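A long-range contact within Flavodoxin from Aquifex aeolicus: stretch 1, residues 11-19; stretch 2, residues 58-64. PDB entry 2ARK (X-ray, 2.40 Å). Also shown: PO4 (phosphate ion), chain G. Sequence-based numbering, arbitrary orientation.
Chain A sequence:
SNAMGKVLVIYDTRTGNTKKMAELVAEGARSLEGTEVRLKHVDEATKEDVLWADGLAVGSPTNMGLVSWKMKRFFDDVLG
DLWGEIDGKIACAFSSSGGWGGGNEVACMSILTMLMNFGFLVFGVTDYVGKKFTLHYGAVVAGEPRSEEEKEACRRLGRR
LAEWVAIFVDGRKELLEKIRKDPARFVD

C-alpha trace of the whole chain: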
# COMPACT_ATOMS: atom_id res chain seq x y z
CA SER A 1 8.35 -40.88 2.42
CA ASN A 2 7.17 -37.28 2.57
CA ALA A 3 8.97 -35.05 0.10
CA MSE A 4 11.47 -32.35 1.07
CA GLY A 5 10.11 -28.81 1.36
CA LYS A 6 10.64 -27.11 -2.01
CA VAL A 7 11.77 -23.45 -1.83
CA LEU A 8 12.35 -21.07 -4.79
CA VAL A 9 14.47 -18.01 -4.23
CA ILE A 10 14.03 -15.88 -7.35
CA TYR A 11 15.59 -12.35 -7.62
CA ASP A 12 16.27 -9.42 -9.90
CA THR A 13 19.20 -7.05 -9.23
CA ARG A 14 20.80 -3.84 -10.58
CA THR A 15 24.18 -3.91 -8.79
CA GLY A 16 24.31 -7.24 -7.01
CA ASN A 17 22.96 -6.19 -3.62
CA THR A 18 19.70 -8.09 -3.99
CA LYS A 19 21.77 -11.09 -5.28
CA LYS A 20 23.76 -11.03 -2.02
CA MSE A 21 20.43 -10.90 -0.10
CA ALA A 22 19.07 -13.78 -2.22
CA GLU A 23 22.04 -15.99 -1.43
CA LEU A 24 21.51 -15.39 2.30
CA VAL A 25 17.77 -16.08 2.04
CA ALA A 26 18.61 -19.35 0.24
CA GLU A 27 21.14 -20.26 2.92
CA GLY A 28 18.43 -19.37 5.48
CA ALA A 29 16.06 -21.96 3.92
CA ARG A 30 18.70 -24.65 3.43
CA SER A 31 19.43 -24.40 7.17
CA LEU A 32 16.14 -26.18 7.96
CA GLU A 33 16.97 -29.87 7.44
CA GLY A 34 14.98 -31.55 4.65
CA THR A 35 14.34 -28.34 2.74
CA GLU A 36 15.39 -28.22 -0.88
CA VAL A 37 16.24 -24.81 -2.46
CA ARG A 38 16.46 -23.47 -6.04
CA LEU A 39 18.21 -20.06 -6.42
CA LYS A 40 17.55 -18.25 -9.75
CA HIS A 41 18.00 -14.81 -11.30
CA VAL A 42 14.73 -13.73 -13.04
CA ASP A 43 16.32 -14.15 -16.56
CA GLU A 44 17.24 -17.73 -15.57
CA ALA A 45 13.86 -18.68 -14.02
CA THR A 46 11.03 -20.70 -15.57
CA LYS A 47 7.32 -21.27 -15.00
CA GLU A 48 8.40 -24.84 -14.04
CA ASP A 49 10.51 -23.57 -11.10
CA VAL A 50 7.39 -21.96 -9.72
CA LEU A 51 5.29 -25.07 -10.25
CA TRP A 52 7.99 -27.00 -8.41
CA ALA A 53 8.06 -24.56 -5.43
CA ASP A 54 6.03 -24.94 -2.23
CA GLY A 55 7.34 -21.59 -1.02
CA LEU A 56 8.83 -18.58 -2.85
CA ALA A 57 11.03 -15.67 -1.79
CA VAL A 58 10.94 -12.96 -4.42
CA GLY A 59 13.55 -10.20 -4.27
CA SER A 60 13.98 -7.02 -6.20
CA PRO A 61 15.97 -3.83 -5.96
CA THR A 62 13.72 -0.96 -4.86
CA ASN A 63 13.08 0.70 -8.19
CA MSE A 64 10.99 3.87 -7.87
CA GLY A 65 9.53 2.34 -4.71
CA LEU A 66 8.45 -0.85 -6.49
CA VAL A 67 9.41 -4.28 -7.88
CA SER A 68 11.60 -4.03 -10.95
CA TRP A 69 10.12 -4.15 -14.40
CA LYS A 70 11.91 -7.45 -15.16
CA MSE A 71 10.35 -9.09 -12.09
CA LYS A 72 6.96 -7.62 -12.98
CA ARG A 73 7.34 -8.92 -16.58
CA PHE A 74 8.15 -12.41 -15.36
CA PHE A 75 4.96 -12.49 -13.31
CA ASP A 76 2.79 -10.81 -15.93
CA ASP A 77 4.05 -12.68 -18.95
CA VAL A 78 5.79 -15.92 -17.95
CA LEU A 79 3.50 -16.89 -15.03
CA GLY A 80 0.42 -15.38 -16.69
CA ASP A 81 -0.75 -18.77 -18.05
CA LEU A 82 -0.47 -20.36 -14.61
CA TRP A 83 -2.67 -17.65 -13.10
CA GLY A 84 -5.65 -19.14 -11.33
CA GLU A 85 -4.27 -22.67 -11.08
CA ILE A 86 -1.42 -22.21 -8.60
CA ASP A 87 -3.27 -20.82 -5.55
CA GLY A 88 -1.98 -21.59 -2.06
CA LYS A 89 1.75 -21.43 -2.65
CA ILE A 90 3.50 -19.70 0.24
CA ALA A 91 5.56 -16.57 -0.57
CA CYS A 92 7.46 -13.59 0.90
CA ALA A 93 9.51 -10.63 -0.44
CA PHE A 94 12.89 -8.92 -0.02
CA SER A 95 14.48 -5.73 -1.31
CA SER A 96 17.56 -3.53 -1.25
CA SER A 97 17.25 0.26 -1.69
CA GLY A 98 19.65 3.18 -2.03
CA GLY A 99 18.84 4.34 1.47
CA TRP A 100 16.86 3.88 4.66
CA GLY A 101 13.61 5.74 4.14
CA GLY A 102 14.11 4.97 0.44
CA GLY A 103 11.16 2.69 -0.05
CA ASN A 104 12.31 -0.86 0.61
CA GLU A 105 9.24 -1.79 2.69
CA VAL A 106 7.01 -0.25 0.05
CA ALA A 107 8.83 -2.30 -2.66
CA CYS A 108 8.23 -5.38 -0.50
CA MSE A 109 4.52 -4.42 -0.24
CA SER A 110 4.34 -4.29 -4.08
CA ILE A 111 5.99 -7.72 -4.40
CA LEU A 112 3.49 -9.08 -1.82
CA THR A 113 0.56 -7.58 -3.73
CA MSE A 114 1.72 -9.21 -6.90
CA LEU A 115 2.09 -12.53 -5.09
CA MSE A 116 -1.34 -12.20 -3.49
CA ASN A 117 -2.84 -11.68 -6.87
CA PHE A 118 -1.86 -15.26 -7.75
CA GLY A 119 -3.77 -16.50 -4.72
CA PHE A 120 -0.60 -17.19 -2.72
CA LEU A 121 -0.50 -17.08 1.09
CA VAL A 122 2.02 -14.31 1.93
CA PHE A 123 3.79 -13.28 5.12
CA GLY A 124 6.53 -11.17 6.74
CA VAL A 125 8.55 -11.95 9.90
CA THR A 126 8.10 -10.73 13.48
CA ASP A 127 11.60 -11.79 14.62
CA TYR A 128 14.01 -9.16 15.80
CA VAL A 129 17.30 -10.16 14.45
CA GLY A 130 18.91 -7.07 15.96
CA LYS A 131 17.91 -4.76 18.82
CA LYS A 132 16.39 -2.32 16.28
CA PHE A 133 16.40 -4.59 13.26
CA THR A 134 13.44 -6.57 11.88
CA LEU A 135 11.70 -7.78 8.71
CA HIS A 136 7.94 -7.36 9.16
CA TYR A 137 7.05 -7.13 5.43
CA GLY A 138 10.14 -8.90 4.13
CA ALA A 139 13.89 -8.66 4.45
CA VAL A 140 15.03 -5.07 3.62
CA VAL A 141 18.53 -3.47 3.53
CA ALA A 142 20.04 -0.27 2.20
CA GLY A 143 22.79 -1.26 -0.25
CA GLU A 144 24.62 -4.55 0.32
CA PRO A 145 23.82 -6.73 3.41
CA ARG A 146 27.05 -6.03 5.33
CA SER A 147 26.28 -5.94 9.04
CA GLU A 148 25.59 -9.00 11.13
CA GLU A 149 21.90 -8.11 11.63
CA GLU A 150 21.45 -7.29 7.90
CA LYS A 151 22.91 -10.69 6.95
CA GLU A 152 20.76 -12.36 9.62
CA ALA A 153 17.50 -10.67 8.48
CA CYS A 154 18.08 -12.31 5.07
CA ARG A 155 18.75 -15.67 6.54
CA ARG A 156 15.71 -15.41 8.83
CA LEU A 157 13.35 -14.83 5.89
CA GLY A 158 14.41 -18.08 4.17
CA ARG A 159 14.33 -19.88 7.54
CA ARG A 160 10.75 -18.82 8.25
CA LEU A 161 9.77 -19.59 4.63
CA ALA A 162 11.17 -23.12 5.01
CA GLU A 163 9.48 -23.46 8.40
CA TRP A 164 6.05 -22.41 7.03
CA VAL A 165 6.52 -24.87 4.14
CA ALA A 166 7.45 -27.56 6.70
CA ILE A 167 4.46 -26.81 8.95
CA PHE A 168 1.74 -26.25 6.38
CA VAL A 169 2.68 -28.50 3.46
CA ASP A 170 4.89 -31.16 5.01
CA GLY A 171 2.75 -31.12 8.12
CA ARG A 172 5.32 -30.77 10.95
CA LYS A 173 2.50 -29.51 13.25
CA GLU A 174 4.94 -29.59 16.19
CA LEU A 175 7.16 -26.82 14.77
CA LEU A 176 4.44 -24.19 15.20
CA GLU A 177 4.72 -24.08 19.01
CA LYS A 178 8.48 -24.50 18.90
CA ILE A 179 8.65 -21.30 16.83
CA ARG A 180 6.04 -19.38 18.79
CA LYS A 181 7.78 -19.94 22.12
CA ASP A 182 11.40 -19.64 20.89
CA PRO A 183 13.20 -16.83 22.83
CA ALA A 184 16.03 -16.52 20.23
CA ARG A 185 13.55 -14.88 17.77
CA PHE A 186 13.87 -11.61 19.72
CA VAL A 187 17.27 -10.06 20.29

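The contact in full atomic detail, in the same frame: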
# COMPACT_ATOMS: atom_id res chain seq x y z
N TYR A 11 15.24 -13.79 -7.87
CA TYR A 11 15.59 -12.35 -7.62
C TYR A 11 15.94 -11.63 -8.93
O TYR A 11 16.40 -12.24 -9.89
CB TYR A 11 16.76 -12.22 -6.61
CG TYR A 11 18.02 -12.80 -7.17
CD1 TYR A 11 18.95 -12.00 -7.82
CD2 TYR A 11 18.24 -14.17 -7.15
CE1 TYR A 11 20.08 -12.55 -8.42
CE2 TYR A 11 19.37 -14.73 -7.72
CZ TYR A 11 20.29 -13.91 -8.35
OH TYR A 11 21.39 -14.48 -8.93
N ASP A 12 15.67 -10.33 -8.95
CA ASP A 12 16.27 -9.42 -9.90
C ASP A 12 17.31 -8.60 -9.13
O ASP A 12 17.32 -8.59 -7.89
CB ASP A 12 15.21 -8.51 -10.50
CG ASP A 12 15.70 -7.78 -11.77
OD1 ASP A 12 16.84 -8.01 -12.18
OD2 ASP A 12 14.97 -6.95 -12.33
N THR A 13 18.19 -7.91 -9.86
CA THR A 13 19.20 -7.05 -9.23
C THR A 13 19.72 -5.97 -10.22
O THR A 13 19.84 -6.22 -11.42
CB THR A 13 20.37 -7.93 -8.62
OG1 THR A 13 21.26 -7.11 -7.86
CG2 THR A 13 21.17 -8.69 -9.71
N ARG A 14 19.99 -4.76 -9.75
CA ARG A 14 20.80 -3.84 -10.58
C ARG A 14 22.30 -3.90 -10.37
O ARG A 14 23.03 -3.92 -11.36
CB ARG A 14 20.31 -2.37 -10.62
CG ARG A 14 19.49 -1.83 -9.46
CD ARG A 14 19.70 -0.26 -9.34
NE ARG A 14 18.87 0.67 -10.16
CZ ARG A 14 18.05 0.35 -11.17
NH1 ARG A 14 17.87 -0.92 -11.56
NH2 ARG A 14 17.37 1.33 -11.78
N THR A 15 22.74 -3.96 -9.12
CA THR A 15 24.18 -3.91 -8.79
C THR A 15 24.75 -5.15 -8.14
O THR A 15 25.97 -5.26 -7.98
CB THR A 15 24.53 -2.75 -7.83
OG1 THR A 15 23.74 -2.88 -6.63
CG2 THR A 15 24.27 -1.43 -8.51
N GLY A 16 23.87 -6.06 -7.71
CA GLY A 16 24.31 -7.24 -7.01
C GLY A 16 23.82 -7.32 -5.58
O GLY A 16 23.90 -8.38 -4.97
N ASN A 17 23.31 -6.23 -5.04
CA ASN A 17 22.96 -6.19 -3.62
C ASN A 17 21.87 -7.17 -3.33
O ASN A 17 22.00 -7.96 -2.38
CB ASN A 17 22.58 -4.79 -3.20
CG ASN A 17 23.75 -3.83 -3.26
OD1 ASN A 17 24.91 -4.21 -3.06
ND2 ASN A 17 23.46 -2.57 -3.56
N THR A 18 20.80 -7.15 -4.14
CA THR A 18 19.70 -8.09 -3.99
C THR A 18 20.13 -9.55 -4.24
O THR A 18 19.58 -10.45 -3.60
CB THR A 18 18.44 -7.68 -4.83
OG1 THR A 18 18.16 -6.30 -4.57
CG2 THR A 18 17.18 -8.50 -4.43
N LYS A 19 21.15 -9.77 -5.11
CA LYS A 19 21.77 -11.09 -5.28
C LYS A 19 22.42 -11.55 -3.98
O LYS A 19 22.23 -12.69 -3.58
CB LYS A 19 22.78 -11.15 -6.46
CG LYS A 19 23.10 -12.64 -6.95
CD LYS A 19 24.50 -12.87 -7.49
CE LYS A 19 24.69 -14.27 -8.11
NZ LYS A 19 25.69 -14.31 -9.31
N VAL A 58 10.77 -13.72 -3.19
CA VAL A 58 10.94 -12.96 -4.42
C VAL A 58 11.62 -11.66 -4.05
O VAL A 58 11.12 -10.93 -3.23
CB VAL A 58 9.55 -12.69 -5.09
CG1 VAL A 58 9.70 -11.78 -6.33
CG2 VAL A 58 8.79 -14.01 -5.41
N GLY A 59 12.79 -11.39 -4.62
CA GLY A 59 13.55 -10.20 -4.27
C GLY A 59 13.75 -9.27 -5.43
O GLY A 59 13.88 -9.71 -6.58
N SER A 60 13.76 -7.98 -5.15
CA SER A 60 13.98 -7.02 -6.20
C SER A 60 14.71 -5.84 -5.61
O SER A 60 14.49 -5.52 -4.43
CB SER A 60 12.65 -6.53 -6.73
OG SER A 60 12.79 -5.50 -7.71
N PRO A 61 15.53 -5.15 -6.42
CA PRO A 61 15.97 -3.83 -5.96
C PRO A 61 14.74 -2.93 -5.80
O PRO A 61 13.72 -3.14 -6.49
CB PRO A 61 16.84 -3.33 -7.13
CG PRO A 61 16.40 -4.15 -8.35
CD PRO A 61 16.04 -5.49 -7.76
N THR A 62 14.79 -1.95 -4.91
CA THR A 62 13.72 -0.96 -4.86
C THR A 62 13.87 -0.04 -6.03
O THR A 62 14.78 0.76 -6.06
CB THR A 62 13.81 -0.12 -3.56
OG1 THR A 62 13.64 -0.99 -2.45
CG2 THR A 62 12.71 0.99 -3.51
N ASN A 63 13.00 -0.16 -7.01
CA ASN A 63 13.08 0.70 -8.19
C ASN A 63 11.85 1.62 -8.26
O ASN A 63 10.73 1.17 -8.56
CB ASN A 63 13.23 -0.11 -9.49
CG ASN A 63 14.61 -0.81 -9.63
OD1 ASN A 63 14.78 -1.69 -10.48
ND2 ASN A 63 15.58 -0.41 -8.83
N MSE A 64 12.06 2.91 -7.98
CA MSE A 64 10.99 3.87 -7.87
C MSE A 64 9.94 3.39 -6.87
O MSE A 64 8.75 3.57 -7.06
CB MSE A 64 10.37 4.20 -9.23
CG MSE A 64 11.37 4.65 -10.31
SE MSE A 64 12.56 6.26 -9.79
CE MSE A 64 14.13 5.40 -8.56
P PO4 G . 20.49 -4.53 -6.45
O1 PO4 G . 20.01 -3.48 -5.48
O2 PO4 G . 20.45 -3.98 -7.82
O3 PO4 G . 21.92 -4.87 -6.23
O4 PO4 G . 19.64 -5.74 -6.43

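This is a short parallel strand pairing that opens into a loop-against-proline packing contact, held by one backbone hydrogen bond and otherwise by van der Waals contacts. Tyr11 and Gly59 form the parallel bridge, with CA atoms 4.5 Å apart; the distance between paired CA atoms then grows to 5.0 Å for Asp12 and Ser60 and 5.6 Å for Thr13 and Pro61, so the chains diverge. Gly59 O accepts the hydrogen bond from Asp12 N (3.0 Å, N-H...acceptor angle 163°) and also receives a CA-H...O contact from Tyr11 CA at 3.3 Å.

Thr18, on the first turn of the helix, points toward the second stretch. Its CG2 lies 3.5 Å from Ser60 N and 3.7 Å from Gly59 C; an ideal CB on Gly59 would sit a tight 3.2 Å from that methyl, so the absent side chain makes room for it.

Pro61 has the largest covered area, 72 Å². Its CD meets Asp12 O at 3.4 Å and Thr13 CA at 3.8 Å, while its CB packs 3.8 Å from Arg14 CG. Thr18 OG1 approaches Pro61 N to 3.4 Å, but the proline nitrogen has no hydrogen to share. The hydroxyl instead donates a very short hydrogen bond to phosphate O4, with OG1 to O4 at 2.4 Å.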